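Local structure of copper induced nitroreductase D (Lactococcus lactis, 2WQF) at residues F102-V107 and P168-L173. The protein binds FMN and probably acts as a copper-induced nitroreductase that takes part in defence against oxidative stress. Sequence-based numbering, arbitrary orientation.
Sequences FEDQAV and PESWKL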
loop_
_atom_site.group_PDB
_atom_site.type_symbol
_atom_site.label_atom_id
_atom_site.label_comp_id
_atom_site.label_asym_id
_atom_site.label_seq_id
_atom_site.Cartn_x
_atom_site.Cartn_y
_atom_site.Cartn_z
ATOM N N PHE A 102 -11.625 -5.782 -1.301
ATOM C CA PHE A 102 -11.536 -6.752 -2.378
ATOM C C PHE A 102 -10.764 -6.120 -3.541
ATOM O O PHE A 102 -10.666 -4.895 -3.651
ATOM C CB PHE A 102 -12.918 -7.164 -2.918
ATOM C CG PHE A 102 -13.908 -7.629 -1.879
ATOM C CD1 PHE A 102 -14.291 -8.962 -1.814
ATOM C CD2 PHE A 102 -14.520 -6.723 -1.034
ATOM C CE1 PHE A 102 -15.250 -9.395 -0.869
ATOM C CE2 PHE A 102 -15.446 -7.139 -0.090
ATOM C CZ PHE A 102 -15.838 -8.466 -0.023
ATOM N N GLU A 103 -10.239 -6.966 -4.424
ATOM C CA GLU A 103 -9.657 -6.523 -5.685
ATOM C C GLU A 103 -10.476 -7.150 -6.806
ATOM O O GLU A 103 -10.721 -8.373 -6.807
ATOM C CB GLU A 103 -8.193 -6.949 -5.794
ATOM C CG GLU A 103 -7.271 -6.120 -4.899
ATOM C CD GLU A 103 -7.180 -4.666 -5.379
ATOM O OE1 GLU A 103 -6.927 -4.469 -6.590
ATOM O OE2 GLU A 103 -7.381 -3.723 -4.555
ATOM N N ASP A 104 -10.892 -6.337 -7.766
ATOM C CA ASP A 104 -11.734 -6.807 -8.858
ATOM C C ASP A 104 -10.905 -7.540 -9.935
ATOM O O ASP A 104 -10.184 -6.938 -10.739
ATOM C CB ASP A 104 -12.495 -5.627 -9.448
ATOM C CG ASP A 104 -13.564 -6.060 -10.432
ATOM O OD1 ASP A 104 -13.489 -7.180 -10.970
ATOM O OD2 ASP A 104 -14.477 -5.270 -10.675
ATOM N N GLN A 105 -11.033 -8.863 -9.925
ATOM C CA GLN A 105 -10.274 -9.713 -10.834
ATOM C C GLN A 105 -10.702 -9.570 -12.292
ATOM O O GLN A 105 -9.929 -9.885 -13.198
ATOM C CB GLN A 105 -10.402 -11.178 -10.402
ATOM C CG GLN A 105 -9.899 -11.418 -8.972
ATOM C CD GLN A 105 -8.485 -10.911 -8.776
ATOM O OE1 GLN A 105 -7.533 -11.428 -9.373
ATOM N NE2 GLN A 105 -8.337 -9.897 -7.938
ATOM N N ALA A 106 -11.925 -9.107 -12.522
ATOM C CA ALA A 106 -12.381 -8.905 -13.893
ATOM C C ALA A 106 -11.609 -7.761 -14.564
ATOM O O ALA A 106 -11.245 -7.816 -15.745
ATOM C CB ALA A 106 -13.885 -8.647 -13.926
ATOM N N VAL A 107 -11.338 -6.717 -13.798
ATOM C CA VAL A 107 -10.524 -5.609 -14.286
ATOM C C VAL A 107 -9.070 -6.052 -14.484
ATOM O O VAL A 107 -8.455 -5.755 -15.501
ATOM C CB VAL A 107 -10.596 -4.402 -13.321
ATOM C CG1 VAL A 107 -9.648 -3.300 -13.762
ATOM C CG2 VAL A 107 -12.021 -3.860 -13.271
ATOM N N PRO A 168 -20.317 -9.526 -6.601
ATOM C CA PRO A 168 -19.846 -10.161 -7.836
ATOM C C PRO A 168 -18.778 -11.207 -7.564
ATOM O O PRO A 168 -17.943 -11.042 -6.660
ATOM C CB PRO A 168 -19.231 -8.991 -8.626
ATOM C CG PRO A 168 -19.868 -7.760 -8.088
ATOM C CD PRO A 168 -20.138 -8.058 -6.622
ATOM N N GLU A 169 -18.787 -12.268 -8.365
ATOM C CA GLU A 169 -17.808 -13.341 -8.239
ATOM C C GLU A 169 -16.388 -12.814 -8.432
ATOM O O GLU A 169 -15.430 -13.382 -7.908
ATOM C CB GLU A 169 -18.099 -14.457 -9.258
ATOM C CG GLU A 169 -19.475 -15.133 -9.114
ATOM C CD GLU A 169 -19.508 -16.219 -8.043
ATOM O OE1 GLU A 169 -18.430 -16.596 -7.533
ATOM O OE2 GLU A 169 -20.616 -16.701 -7.715
ATOM N N SER A 170 -16.255 -11.708 -9.167
ATOM C CA SER A 170 -14.949 -11.164 -9.517
ATOM C C SER A 170 -14.271 -10.427 -8.358
ATOM O O SER A 170 -13.089 -10.110 -8.437
ATOM C CB SER A 170 -15.073 -10.218 -10.725
ATOM O OG SER A 170 -15.691 -8.992 -10.376
ATOM N N TRP A 171 -15.017 -10.123 -7.294
ATOM C CA TRP A 171 -14.439 -9.487 -6.117
ATOM C C TRP A 171 -13.657 -10.486 -5.254
ATOM O O TRP A 171 -14.235 -11.389 -4.656
ATOM C CB TRP A 171 -15.512 -8.821 -5.263
ATOM C CG TRP A 171 -16.144 -7.581 -5.851
ATOM C CD1 TRP A 171 -16.232 -7.236 -7.177
ATOM C CD2 TRP A 171 -16.823 -6.550 -5.124
ATOM N NE1 TRP A 171 -16.917 -6.043 -7.308
ATOM C CE2 TRP A 171 -17.286 -5.606 -6.064
ATOM C CE3 TRP A 171 -17.056 -6.317 -3.766
ATOM C CZ2 TRP A 171 -17.969 -4.465 -5.684
ATOM C CZ3 TRP A 171 -17.749 -5.186 -3.394
ATOM C CH2 TRP A 171 -18.196 -4.272 -4.349
ATOM N N LYS A 172 -12.338 -10.320 -5.207
ATOM C CA LYS A 172 -11.461 -11.227 -4.468
ATOM C C LYS A 172 -11.096 -10.589 -3.142
ATOM O O LYS A 172 -10.428 -9.564 -3.109
ATOM C CB LYS A 172 -10.212 -11.536 -5.269
ATOM C CG LYS A 172 -9.255 -12.486 -4.578
ATOM C CD LYS A 172 -7.984 -12.646 -5.388
ATOM C CE LYS A 172 -7.013 -13.633 -4.743
ATOM N NZ LYS A 172 -5.732 -13.738 -5.516
ATOM N N LEU A 173 -11.566 -11.186 -2.052
ATOM C CA LEU A 173 -11.376 -10.617 -0.722
ATOM C C LEU A 173 -9.906 -10.627 -0.343
ATOM O O LEU A 173 -9.245 -11.655 -0.469
ATOM C CB LEU A 173 -12.200 -11.430 0.300
ATOM C CG LEU A 173 -12.176 -10.904 1.742
ATOM C CD1 LEU A 173 -12.639 -9.457 1.856
ATOM C CD2 LEU A 173 -13.084 -11.809 2.595
HETATM O O HOH W 1 -17.427 -4.109 -9.470
#
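E103 and K172 form an antiparallel hydrogen-bonded pair: E103 N donates to K172 O at 2.9 Å, and K172 N donates back to E103 O at 3.0 Å. E103 O takes a second bond, from Q105 NE2 at 3.0 Å, and the two donors reach it from opposite faces of the carbonyl plane. The Q105 chain bends at chi2 (-54°) to bring its amide back over the strand end, where it also lies across the aliphatic part of K172. The next backbone link runs from Q105 N, at the start of helix 105-114, to S170 O. D104 sits at the N-cap of that helix; with CG anti to its backbone N (chi1 -170°), OD1 accepts from A106 N as the capping bond and, on the other face of the carboxylate plane, from S170 OG at 2.9 Å. D104 OD2 forms a salt bridge with R47 and has a weak link to a water that accepts from W171 NE1. The carboxylate of E103 turns away, its OE1 bound by T45 and S126. On the sheet face that carries F102, W171 and L173, the F102 ring is held between L173 CD1, 3.9 Å from its centroid in a CH-pi contact, and W171 CE3 over the opposite face; the planes of the two aromatic rings meet at 54°. An alanine in place of F102 would probably open a gap between L173 and W171 and leave the indole freer to shift. V161 and L49 also touch F102, and W171 packs on I199 of the second subunit. This is the antiparallel pairing of two neighbouring strands, one running into an N-capped helix and the other entered through a type I turn, inside the sheet of the FMN-dependent nitroreductase fold, with strand 46-52 beyond 97-104.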